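Local coordinates for TRAP solute Binding Protein (Uncultured marine bacterium, PDB 5I7I) that binds aromatic acids such as 3-hydroxybenzoate as the solute-binding component of a TRAP transporter, probably delivering them to its membrane partner for uptake, at residues G147-K152 and A160-M165; T175-G180 and G232-P237; V186-P191 and G200-M205; G195-G200 and E219-H224. All coordinates share one frame; numbering follows the deposited sequence.

Contact 1. Residues G147-K152 and A160-M165; sequences GKIHTK and ADLNGM
Thr-151 and Met-165 make the closer of the two side-chain meetings here, though only tentatively, since Met-165 is deposited in two conformers and the meeting belongs to one of them: in it the methyl CG2 of Thr-151 lies 3.7 Å from CE of Met-165. The two side chains cross at about a right angle. For the threonine, the first torsion (chi1 52°) sets OG1 between the backbone N and the carbonyl carbon and turns CG2 anti to the carbonyl carbon, which presents the methyl to the methionine while the hydroxyl hydrogen-bonds with the backbone O of Lys-154. In this conformer the Met-165 chain bends at chi2 and again at chi3, bringing CE round to the threonine. The second meeting is looser. CG2 of Ile-149 stands 4.4 Å from CD2 of Leu-162, a purely apolar approach in which the leucine comes nearer through the end of its side chain.

No hydrogen bond joins the two segments, so dispersion between methyl groups carries the contact. The loop carrying Leu-162 and Met-165 is shaped by a type II beta turn between them, closed by a hydrogen bond of 2.9 Å from Met-165 N to Leu-162 O; Gly-164 takes up its positive phi of 81°. The turn holds Leu-162 and Met-165 close together, and both reach strand 148-151, the leucine with its far end.

That strand runs between 204-207 and 223-227 in the six-stranded mixed sheet, while the loop leads into strand 166-169, where Met-167 also packs against Ile-149 and Thr-151.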
loop_
_atom_site.group_PDB
_atom_site.type_symbol
_atom_site.label_atom_id
_atom_site.label_comp_id
_atom_site.label_asym_id
_atom_site.label_seq_id
_atom_site.Cartn_x
_atom_site.Cartn_y
_atom_site.Cartn_z
ATOM N N GLY A 147 -3.976 7.521 2.741
ATOM C CA GLY A 147 -5.030 7.619 1.760
ATOM C C GLY A 147 -6.023 8.736 2.030
ATOM O O GLY A 147 -6.164 9.237 3.150
ATOM N N LYS A 148 -6.703 9.134 0.951
ATOM C CA LYS A 148 -7.720 10.168 0.966
ATOM C C LYS A 148 -9.041 9.565 0.498
ATOM O O LYS A 148 -9.101 8.463 -0.071
ATOM C CB LYS A 148 -7.295 11.351 0.093
ATOM C CG LYS A 148 -6.123 12.179 0.647
ATOM C CD LYS A 148 -4.724 11.623 0.333
ATOM C CE LYS A 148 -3.646 12.403 1.045
ATOM N NZ LYS A 148 -2.295 11.798 0.882
ATOM N N ILE A 149 -10.117 10.315 0.741
ATOM C CA ILE A 149 -11.486 9.921 0.417
ATOM C C ILE A 149 -11.909 10.653 -0.843
ATOM O O ILE A 149 -11.842 11.883 -0.900
ATOM C CB ILE A 149 -12.435 10.259 1.583
ATOM C CG1 ILE A 149 -12.042 9.493 2.834
ATOM C CG2 ILE A 149 -13.872 9.968 1.222
ATOM C CD1 ILE A 149 -12.683 10.004 4.111
ATOM N N HIS A 150 -12.403 9.908 -1.822
ATOM C CA HIS A 150 -12.763 10.467 -3.115
ATOM C C HIS A 150 -14.194 10.094 -3.456
ATOM O O HIS A 150 -14.592 8.928 -3.340
ATOM C CB HIS A 150 -11.808 9.946 -4.179
ATOM C CG HIS A 150 -10.379 10.057 -3.761
ATOM N ND1 HIS A 150 -9.662 11.227 -3.857
ATOM C CD2 HIS A 150 -9.551 9.155 -3.194
ATOM C CE1 HIS A 150 -8.447 11.033 -3.380
ATOM N NE2 HIS A 150 -8.361 9.786 -2.962
ATOM N N THR A 151 -14.951 11.088 -3.882
ATOM C CA THR A 151 -16.318 10.917 -4.334
ATOM C C THR A 151 -16.513 11.692 -5.631
ATOM O O THR A 151 -15.738 12.591 -5.968
ATOM C CB THR A 151 -17.293 11.397 -3.275
ATOM O OG1 THR A 151 -16.909 12.714 -2.897
ATOM C CG2 THR A 151 -17.214 10.501 -2.058
ATOM N N LYS A 152 -17.571 11.360 -6.357
ATOM C CA LYS A 152 -17.795 12.002 -7.643
ATOM C C LYS A 152 -17.968 13.509 -7.475
ATOM O O LYS A 152 -17.322 14.301 -8.179
ATOM C CB LYS A 152 -18.994 11.354 -8.351
ATOM C CG LYS A 152 -18.715 9.917 -8.813
ATOM C CD LYS A 152 -19.875 9.358 -9.603
ATOM C CE LYS A 152 -19.548 7.983 -10.127
ATOM N NZ LYS A 152 -20.577 7.536 -11.100
ATOM N N ALA A 160 -21.128 11.142 8.628
ATOM C CA ALA A 160 -22.513 11.024 8.189
ATOM C C ALA A 160 -22.640 11.222 6.682
ATOM O O ALA A 160 -23.569 10.684 6.063
ATOM C CB ALA A 160 -23.375 12.050 8.915
ATOM N N ASP A 161 -21.745 12.010 6.077
ATOM C CA ASP A 161 -21.810 12.220 4.630
ATOM C C ASP A 161 -21.517 10.952 3.854
ATOM O O ASP A 161 -21.853 10.875 2.669
ATOM C CB ASP A 161 -20.852 13.318 4.194
ATOM C CG ASP A 161 -21.271 14.674 4.680
ATOM O OD1 ASP A 161 -22.488 14.920 4.836
ATOM O OD2 ASP A 161 -20.381 15.521 4.882
ATOM N N LEU A 162 -20.905 9.962 4.490
ATOM C CA LEU A 162 -20.662 8.681 3.850
ATOM C C LEU A 162 -21.836 7.724 3.932
ATOM O O LEU A 162 -21.808 6.696 3.248
ATOM C CB LEU A 162 -19.450 8.006 4.491
ATOM C CG LEU A 162 -18.118 8.712 4.248
ATOM C CD1 LEU A 162 -17.075 8.107 5.147
ATOM C CD2 LEU A 162 -17.709 8.603 2.790
ATOM N N ASN A 163 -22.849 8.016 4.749
ATOM C CA ASN A 163 -23.989 7.112 4.863
ATOM C C ASN A 163 -24.602 6.845 3.499
ATOM O O ASN A 163 -24.913 7.769 2.736
ATOM C CB ASN A 163 -25.040 7.705 5.797
ATOM C CG ASN A 163 -24.576 7.761 7.248
ATOM O OD1 ASN A 163 -23.620 7.083 7.643
ATOM N ND2 ASN A 163 -25.241 8.585 8.045
ATOM N N GLY A 164 -24.782 5.565 3.196
ATOM C CA GLY A 164 -25.391 5.146 1.956
ATOM C C GLY A 164 -24.453 5.129 0.767
ATOM O O GLY A 164 -24.842 4.648 -0.297
ATOM N N MET A 165 -23.234 5.653 0.907
ATOM C CA MET A 165 -22.291 5.752 -0.199
ATOM C C MET A 165 -21.528 4.445 -0.335
ATOM O O MET A 165 -20.985 3.930 0.645
ATOM C CB MET A 165 -21.301 6.886 0.059
ATOM C CG MET A 165 -21.952 8.249 0.182
ATOM S SD MET A 165 -22.409 8.984 -1.404
ATOM C CE MET A 165 -20.817 9.529 -2.004
#

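Contact 2. Residues T175-G180 and G232-P237; sequences TKMLEG and GLYTTP
Leu-233 is the first residue of 232-237 to meet the helix, and it does so with both backbone and side chain. Its carbonyl O lies 3.8 Å from SD of Met-177, while CG, set anti to the backbone N (chi1 -173°), comes within 3.9 Å of the methionine CE; the branch CD2 is close behind. Tyr-234 follows and meets the same methyl: its CD1 is 3.8 Å from CE of Met-177, and its CB lies 4.1 Å from SD. The methionine and tyrosine side chains cross at about a right angle, with CE approaching the ring obliquely. Leu-233 CG itself sits at the edge of the tyrosine ring, in its plane, so the two neighbours form a corner that receives the methyl. The tyrosine ring also meets that of His-144, a residue of the 3-hydroxybenzoate pocket.

Met-177 fills this corner by extending through chi1 and chi2, both near 180°, and then bending at chi3 (74°), which swings CE against both Leu-233 and Tyr-234. An alanine at this position would end at CB, and the tyrosine CD1 and the leucine CG would probably lose their shared methyl neighbour, opening a gap there.

Farther along, Thr-235 and Thr-236 turn to other partners, their hydroxyls hydrogen-bonding with His-144 O and Glu-106 OE2. The contact thus sets helix 172-180 against the linker leading from strand 223-227 to strand 237-243, which passes from one mixed sheet to the other, with strand 204-207 touching Leu-178 and Tyr-234 through Val-206.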
loop_
_atom_site.group_PDB
_atom_site.type_symbol
_atom_site.label_atom_id
_atom_site.label_comp_id
_atom_site.label_asym_id
_atom_site.label_seq_id
_atom_site.Cartn_x
_atom_site.Cartn_y
_atom_site.Cartn_z
ATOM N N THR A 175 -11.823 -1.832 4.125
ATOM C CA THR A 175 -13.269 -1.804 3.933
ATOM C C THR A 175 -13.998 -1.826 5.268
ATOM O O THR A 175 -15.032 -1.170 5.423
ATOM C CB THR A 175 -13.738 -2.947 3.020
ATOM O OG1 THR A 175 -13.256 -4.213 3.478
ATOM C CG2 THR A 175 -13.254 -2.711 1.593
ATOM N N LYS A 176 -13.491 -2.581 6.242
ATOM C CA LYS A 176 -14.096 -2.526 7.569
ATOM C C LYS A 176 -14.023 -1.124 8.159
ATOM O O LYS A 176 -14.963 -0.677 8.831
ATOM C CB LYS A 176 -13.454 -3.561 8.487
ATOM C CG LYS A 176 -13.872 -4.959 8.148
ATOM C CD LYS A 176 -13.241 -5.960 9.087
ATOM C CE LYS A 176 -13.763 -7.343 8.815
ATOM N NZ LYS A 176 -13.009 -8.350 9.597
ATOM N N MET A 177 -12.929 -0.400 7.901
ATOM C CA MET A 177 -12.852 0.985 8.349
ATOM C C MET A 177 -13.945 1.820 7.704
ATOM O O MET A 177 -14.628 2.608 8.373
ATOM C CB MET A 177 -11.495 1.565 7.986
ATOM C CG MET A 177 -11.378 2.989 8.430
ATOM S SD MET A 177 -9.861 3.756 7.968
ATOM C CE MET A 177 -10.149 3.997 6.237
ATOM N N LEU A 178 -14.130 1.642 6.398
ATOM C CA LEU A 178 -15.170 2.373 5.690
ATOM C C LEU A 178 -16.548 2.061 6.258
ATOM O O LEU A 178 -17.361 2.964 6.460
ATOM C CB LEU A 178 -15.102 2.061 4.198
ATOM C CG LEU A 178 -13.927 2.715 3.466
ATOM C CD1 LEU A 178 -13.782 2.078 2.108
ATOM C CD2 LEU A 178 -14.146 4.206 3.340
ATOM N N GLU A 179 -16.822 0.793 6.562
ATOM C CA GLU A 179 -18.082 0.469 7.225
ATOM C C GLU A 179 -18.201 1.195 8.562
ATOM O O GLU A 179 -19.285 1.676 8.922
ATOM C CB GLU A 179 -18.180 -1.045 7.415
ATOM C CG GLU A 179 -19.564 -1.529 7.779
ATOM C CD GLU A 179 -19.947 -1.244 9.230
ATOM O OE1 GLU A 179 -21.155 -1.024 9.521
ATOM O OE2 GLU A 179 -19.029 -1.228 10.079
ATOM N N GLY A 180 -17.100 1.286 9.313
ATOM C CA GLY A 180 -17.167 1.894 10.625
ATOM C C GLY A 180 -17.352 3.390 10.559
ATOM O O GLY A 180 -17.778 4.003 11.545
ATOM N N GLY A 232 -2.649 10.154 9.365
ATOM C CA GLY A 232 -3.577 10.118 8.262
ATOM C C GLY A 232 -4.603 9.017 8.420
ATOM O O GLY A 232 -4.589 8.229 9.364
ATOM N N LEU A 233 -5.541 8.984 7.476
ATOM C CA LEU A 233 -6.708 8.118 7.608
ATOM C C LEU A 233 -6.314 6.655 7.706
ATOM O O LEU A 233 -6.781 5.943 8.599
ATOM C CB LEU A 233 -7.621 8.349 6.406
ATOM C CG LEU A 233 -8.974 7.668 6.439
ATOM C CD1 LEU A 233 -9.816 8.275 7.577
ATOM C CD2 LEU A 233 -9.667 7.820 5.080
ATOM N N TYR A 234 -5.455 6.194 6.804
ATOM C CA TYR A 234 -5.028 4.805 6.748
ATOM C C TYR A 234 -3.901 4.737 5.735
ATOM O O TYR A 234 -3.708 5.654 4.922
ATOM C CB TYR A 234 -6.163 3.860 6.290
ATOM C CG TYR A 234 -6.339 3.954 4.786
ATOM C CD1 TYR A 234 -7.036 5.001 4.214
ATOM C CD2 TYR A 234 -5.735 3.028 3.931
ATOM C CE1 TYR A 234 -7.138 5.130 2.837
ATOM C CE2 TYR A 234 -5.829 3.164 2.533
ATOM C CZ TYR A 234 -6.528 4.213 2.001
ATOM O OH TYR A 234 -6.611 4.415 0.636
ATOM N N THR A 235 -3.181 3.623 5.772
ATOM C CA THR A 235 -2.356 3.222 4.648
ATOM C C THR A 235 -2.502 1.722 4.495
ATOM O O THR A 235 -3.131 1.053 5.323
ATOM C CB THR A 235 -0.886 3.622 4.834
ATOM O OG1 THR A 235 -0.206 3.415 3.610
ATOM C CG2 THR A 235 -0.203 2.780 5.895
ATOM N N THR A 236 -1.922 1.188 3.423
ATOM C CA THR A 236 -1.929 -0.260 3.238
ATOM C C THR A 236 -0.545 -0.735 2.788
ATOM O O THR A 236 0.098 -0.078 1.952
ATOM C CB THR A 236 -3.057 -0.735 2.295
ATOM O OG1 THR A 236 -3.332 -2.126 2.472
ATOM C CG2 THR A 236 -2.725 -0.462 0.827
ATOM N N PRO A 237 -0.023 -1.802 3.388
ATOM C CA PRO A 237 1.336 -2.244 3.054
ATOM C C PRO A 237 1.472 -2.820 1.655
ATOM O O PRO A 237 0.657 -3.630 1.201
ATOM C CB PRO A 237 1.642 -3.295 4.121
ATOM C CG PRO A 237 0.853 -2.864 5.267
ATOM C CD PRO A 237 -0.434 -2.347 4.691
#

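Contact 3. Residues V186-P191 and G200-M205; sequences VGMPVP and GVIDGM. With 3HB (3-hydroxybenzoic acid), chain C.
The CG2 methyl of Ile-202 is the point on which both partners converge. Val-186 meets it broadly, its side chain crossing that of the isoleucine obliquely: CB lies 3.9 Å from Ile-202 CG2, and both valine methyls are at similar range. Met-188 comes differently, reaching tip to tip, with CE 4.0 Å from the same methyl. Its bend at chi3 (70°) turns CE back to the isoleucine after an extended chi2. Ile-202 offers CG2 because that methyl stands anti to the carbonyl carbon, while CG1 (chi1 51°) occupies the position between the backbone N and the carbonyl carbon.

These residues belong to a beta-alpha-beta crossover: strand 184-187 leads through helix 193-198 into the parallel strand 204-207, with strand 166-169 lying between the two. Gly-200 ends the helix in a Schellman motif, its phi positive at 73°, and the chain then turns to bring Ile-202 against helix 193-198, where Ala-196 and Leu-197 also touch it.

Just beyond Met-188 the first segment enters the ligand pocket. Val-190 places CG1 3.6 Å from C6 of the 3-hydroxybenzoate ring, while its CB lies 3.7 Å from carboxylate O2'. Arg-168 NH2 hydrogen-bonds with both the ligand and the carbonyl O of Met-188.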
loop_
_atom_site.group_PDB
_atom_site.type_symbol
_atom_site.label_atom_id
_atom_site.label_comp_id
_atom_site.label_asym_id
_atom_site.label_seq_id
_atom_site.Cartn_x
_atom_site.Cartn_y
_atom_site.Cartn_z
ATOM N N VAL A 186 -17.028 -1.691 -0.481
ATOM C CA VAL A 186 -16.827 -2.598 -1.603
ATOM C C VAL A 186 -15.323 -2.776 -1.751
ATOM O O VAL A 186 -14.583 -1.794 -1.733
ATOM C CB VAL A 186 -17.434 -2.029 -2.901
ATOM C CG1 VAL A 186 -17.345 -3.055 -4.026
ATOM C CG2 VAL A 186 -18.893 -1.614 -2.675
ATOM N N GLY A 187 -14.857 -4.007 -1.887
ATOM C CA GLY A 187 -13.437 -4.275 -2.062
ATOM C C GLY A 187 -13.107 -4.604 -3.507
ATOM O O GLY A 187 -13.851 -5.316 -4.169
ATOM N N MET A 188 -11.985 -4.061 -4.001
ATOM C CA MET A 188 -11.468 -4.480 -5.306
ATOM C C MET A 188 -10.057 -3.935 -5.504
ATOM O O MET A 188 -9.721 -2.871 -4.960
ATOM C CB MET A 188 -12.354 -3.977 -6.449
ATOM C CG MET A 188 -12.301 -2.455 -6.628
ATOM S SD MET A 188 -13.646 -1.807 -7.628
ATOM C CE MET A 188 -15.011 -2.074 -6.496
ATOM N N PRO A 189 -9.209 -4.623 -6.278
ATOM C CA PRO A 189 -7.921 -4.029 -6.662
ATOM C C PRO A 189 -8.121 -2.751 -7.461
ATOM O O PRO A 189 -9.158 -2.534 -8.090
ATOM C CB PRO A 189 -7.256 -5.130 -7.494
ATOM C CG PRO A 189 -7.888 -6.408 -6.994
ATOM C CD PRO A 189 -9.322 -6.024 -6.737
ATOM N N VAL A 190 -7.124 -1.885 -7.403
ATOM C CA VAL A 190 -7.277 -0.526 -7.922
ATOM C C VAL A 190 -7.577 -0.466 -9.420
ATOM O O VAL A 190 -8.284 0.458 -9.846
ATOM C CB VAL A 190 -6.113 0.389 -7.486
ATOM C CG1 VAL A 190 -4.836 0.034 -8.194
ATOM C CG2 VAL A 190 -6.470 1.860 -7.706
ATOM N N PRO A 191 -7.104 -1.383 -10.271
ATOM C CA PRO A 191 -7.421 -1.244 -11.704
ATOM C C PRO A 191 -8.903 -1.377 -12.024
ATOM O O PRO A 191 -9.302 -1.016 -13.131
ATOM C CB PRO A 191 -6.601 -2.360 -12.370
ATOM C CG PRO A 191 -5.533 -2.674 -11.383
ATOM C CD PRO A 191 -6.195 -2.521 -10.050
ATOM N N GLY A 200 -21.433 3.050 -12.210
ATOM C CA GLY A 200 -22.263 3.277 -11.047
ATOM C C GLY A 200 -22.279 2.175 -10.010
ATOM O O GLY A 200 -23.219 2.126 -9.217
ATOM N N VAL A 201 -21.265 1.301 -9.969
ATOM C CA VAL A 201 -21.190 0.245 -8.949
ATOM C C VAL A 201 -20.664 0.785 -7.612
ATOM O O VAL A 201 -20.936 0.209 -6.549
ATOM C CB VAL A 201 -20.297 -0.925 -9.431
ATOM C CG1 VAL A 201 -19.663 -1.709 -8.252
ATOM C CG2 VAL A 201 -21.081 -1.903 -10.266
ATOM N N ILE A 202 -19.830 1.821 -7.641
ATOM C CA ILE A 202 -19.370 2.487 -6.427
ATOM C C ILE A 202 -19.593 3.978 -6.623
ATOM O O ILE A 202 -19.656 4.486 -7.746
ATOM C CB ILE A 202 -17.879 2.206 -6.064
ATOM C CG1 ILE A 202 -16.983 2.466 -7.277
ATOM C CG2 ILE A 202 -17.698 0.792 -5.534
ATOM C CD1 ILE A 202 -15.483 2.245 -7.026
ATOM N N ASP A 203 -19.705 4.675 -5.504
ATOM C CA ASP A 203 -19.830 6.120 -5.490
ATOM C C ASP A 203 -18.504 6.822 -5.221
ATOM O O ASP A 203 -18.415 8.050 -5.348
ATOM C CB ASP A 203 -20.846 6.511 -4.409
ATOM C CG ASP A 203 -22.212 5.820 -4.596
ATOM O OD1 ASP A 203 -22.809 5.956 -5.684
ATOM O OD2 ASP A 203 -22.695 5.119 -3.670
ATOM N N GLY A 204 -17.476 6.082 -4.834
ATOM C CA GLY A 204 -16.215 6.683 -4.487
ATOM C C GLY A 204 -15.285 5.613 -3.968
ATOM O O GLY A 204 -15.576 4.420 -4.054
ATOM N N MET A 205 -14.165 6.059 -3.425
ATOM C CA MET A 205 -13.113 5.135 -3.030
ATOM C C MET A 205 -12.153 5.848 -2.102
ATOM O O MET A 205 -12.095 7.084 -2.050
ATOM C CB MET A 205 -12.318 4.587 -4.220
ATOM C CG MET A 205 -11.460 5.620 -4.943
ATOM S SD MET A 205 -12.385 6.680 -6.033
ATOM C CE MET A 205 -11.014 7.585 -6.757
HETATM C "C1'" 3HB C . -4.755 0.510 -3.782
HETATM O "O1'" 3HB C . -5.460 1.284 -3.085
HETATM O "O2'" 3HB C . -5.180 -0.637 -4.077
HETATM C C1 3HB C . -3.413 0.972 -4.334
HETATM C C2 3HB C . -2.871 2.174 -3.884
HETATM C C3 3HB C . -1.666 2.613 -4.375
HETATM C C4 3HB C . -1.004 1.887 -5.330
HETATM C C5 3HB C . -1.541 0.684 -5.780
HETATM C C6 3HB C . -2.746 0.224 -5.290
HETATM O O3 3HB C . -1.146 3.801 -3.914
#

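Contact 4. Residues G195-G200 and E219-H224; sequences GALSKG and ELTKAH
Ser-198 brings a hydroxyl, not a carbon, against a leucine methyl: its OG lies 3.8 Å from CD2 of Leu-220, on the solvent-exposed side of an otherwise apolar contact. Deeper in, Leu-197 does most of the packing through a single methyl. CD1 stands 4.0 Å from CB of Leu-220 and also 4.0 Å from CG2 of Thr-221, so it is received between two consecutive residues. The leucine side chains run at a slant to one another, whereas Leu-197 and Thr-221 cross at about a right angle. With chi1 at 59°, Thr-221 turns its methyl anti to the carbonyl carbon and onto Leu-197, leaving OG1 to hydrogen-bond with Leu-217 O at the start of helix 217-220, just before it in the chain.

Both segments contain the end of a helix. Helix 193-198 closes at Gly-200 with a hydrogen bond of 3.0 Å from Gly-200 N to Leu-197 O, and helix 217-220 gives way at Thr-221 to strand 223-227. There Lys-222 and Ala-223 both face Thr-151 in a classic beta bulge.

The contact joins the C-terminal ends of these two helices beside the six-stranded sheet. On the sheet side, Met-205 of strand 204-207 touches both Leu-197 and Thr-221, and Lys-152 NZ, just past strand 148-151, hydrogen-bonds with Leu-197 O.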
loop_
_atom_site.group_PDB
_atom_site.type_symbol
_atom_site.label_atom_id
_atom_site.label_comp_id
_atom_site.label_asym_id
_atom_site.label_seq_id
_atom_site.Cartn_x
_atom_site.Cartn_y
_atom_site.Cartn_z
ATOM N N GLY A 195 -13.770 1.637 -13.734
ATOM C CA GLY A 195 -14.930 1.040 -14.369
ATOM C C GLY A 195 -16.109 0.956 -13.424
ATOM O O GLY A 195 -17.256 1.190 -13.814
ATOM N N ALA A 196 -15.841 0.618 -12.164
ATOM C CA ALA A 196 -16.901 0.543 -11.168
ATOM C C ALA A 196 -17.534 1.908 -10.924
ATOM O O ALA A 196 -18.750 1.992 -10.697
ATOM C CB ALA A 196 -16.353 -0.055 -9.870
ATOM N N LEU A 197 -16.743 2.984 -10.988
ATOM C CA LEU A 197 -17.307 4.336 -10.905
ATOM C C LEU A 197 -18.168 4.663 -12.126
ATOM O O LEU A 197 -19.289 5.175 -11.990
ATOM C CB LEU A 197 -16.184 5.364 -10.816
ATOM C CG LEU A 197 -15.430 5.501 -9.504
ATOM C CD1 LEU A 197 -14.132 6.258 -9.734
ATOM C CD2 LEU A 197 -16.306 6.215 -8.457
ATOM N N SER A 198 -17.629 4.449 -13.336
ATOM C CA SER A 198 -18.313 4.881 -14.553
ATOM C C SER A 198 -19.599 4.104 -14.766
ATOM O O SER A 198 -20.534 4.620 -15.398
ATOM C CB SER A 198 -17.392 4.717 -15.767
ATOM O OG SER A 198 -16.408 5.743 -15.830
ATOM N N LYS A 199 -19.670 2.880 -14.242
ATOM C CA LYS A 199 -20.852 2.034 -14.351
ATOM C C LYS A 199 -21.781 2.185 -13.159
ATOM O O LYS A 199 -22.821 1.518 -13.106
ATOM C CB LYS A 199 -20.448 0.558 -14.494
ATOM C CG LYS A 199 -19.677 0.253 -15.778
ATOM C CD LYS A 199 -20.328 -0.862 -16.590
ATOM C CE LYS A 199 -19.313 -1.596 -17.450
ATOM N NZ LYS A 199 -18.449 -2.478 -16.621
ATOM N N GLY A 200 -21.433 3.050 -12.210
ATOM C CA GLY A 200 -22.263 3.277 -11.047
ATOM C C GLY A 200 -22.279 2.175 -10.010
ATOM O O GLY A 200 -23.219 2.126 -9.217
ATOM N N GLU A 219 -10.018 12.469 -12.721
ATOM C CA GLU A 219 -11.055 12.965 -13.616
ATOM C C GLU A 219 -12.426 12.461 -13.206
ATOM O O GLU A 219 -13.410 13.195 -13.331
ATOM C CB GLU A 219 -10.755 12.556 -15.068
ATOM C CG GLU A 219 -9.475 13.187 -15.622
ATOM C CD GLU A 219 -9.167 12.768 -17.059
ATOM O OE1 GLU A 219 -9.820 11.844 -17.584
ATOM O OE2 GLU A 219 -8.262 13.379 -17.670
ATOM N N LEU A 220 -12.498 11.238 -12.680
ATOM C CA LEU A 220 -13.766 10.605 -12.370
ATOM C C LEU A 220 -14.272 10.946 -10.979
ATOM O O LEU A 220 -15.456 10.742 -10.702
ATOM C CB LEU A 220 -13.626 9.091 -12.529
ATOM C CG LEU A 220 -13.294 8.630 -13.938
ATOM C CD1 LEU A 220 -12.869 7.185 -13.927
ATOM C CD2 LEU A 220 -14.486 8.813 -14.847
ATOM N N THR A 221 -13.413 11.463 -10.105
ATOM C CA THR A 221 -13.844 11.987 -8.819
ATOM C C THR A 221 -13.336 13.413 -8.673
ATOM O O THR A 221 -12.155 13.677 -8.913
ATOM C CB THR A 221 -13.367 11.127 -7.635
ATOM O OG1 THR A 221 -11.935 11.019 -7.602
ATOM C CG2 THR A 221 -14.006 9.751 -7.689
ATOM N N LYS A 222 -14.230 14.327 -8.308
ATOM C CA LYS A 222 -13.871 15.722 -8.146
ATOM C C LYS A 222 -13.908 16.190 -6.709
ATOM O O LYS A 222 -13.449 17.298 -6.427
ATOM C CB LYS A 222 -14.797 16.604 -8.989
ATOM C CG LYS A 222 -14.675 16.360 -10.485
ATOM C CD LYS A 222 -13.299 16.759 -11.014
ATOM C CE LYS A 222 -13.150 16.462 -12.491
ATOM N NZ LYS A 222 -14.315 16.982 -13.239
ATOM N N ALA A 223 -14.426 15.396 -5.786
ATOM C CA ALA A 223 -14.437 15.774 -4.383
ATOM C C ALA A 223 -13.475 14.886 -3.612
ATOM O O ALA A 223 -13.523 13.658 -3.724
ATOM C CB ALA A 223 -15.840 15.666 -3.800
ATOM N N HIS A 224 -12.597 15.508 -2.835
ATOM C CA HIS A 224 -11.521 14.813 -2.156
ATOM C C HIS A 224 -11.416 15.325 -0.733
ATOM O O HIS A 224 -11.439 16.536 -0.499
ATOM C CB HIS A 224 -10.204 15.043 -2.898
ATOM C CG HIS A 224 -10.321 14.866 -4.374
ATOM N ND1 HIS A 224 -10.378 13.629 -4.966
ATOM C CD2 HIS A 224 -10.427 15.763 -5.378
ATOM C CE1 HIS A 224 -10.515 13.766 -6.272
ATOM N NE2 HIS A 224 -10.550 15.053 -6.551
#

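In the fold
Contacts 1, 3 and 4 gather round one six-stranded mixed sheet, their centres 9 to 12 Å apart. Contacts 1 and 3 are tied through neighbouring strands 148-151 and 204-207, where His-150 N probably hydrogen-bonds with Met-205 O, and contacts 1 and 4 through strands 148-151 and 223-227. Contacts 3 and 4 share Gly-200, and their segments alternate along the chain, so helix 193-198 takes part in both. Contact 1 closes first in sequence; contact 2 then spans contacts 3 and 4, reaching the linker into the second sheet, and touches contact 1, about 12 Å away between centres. Of the four, contact 3 carries Val-190 of the pocket, and contact 2 lies near the ligand through Tyr-234.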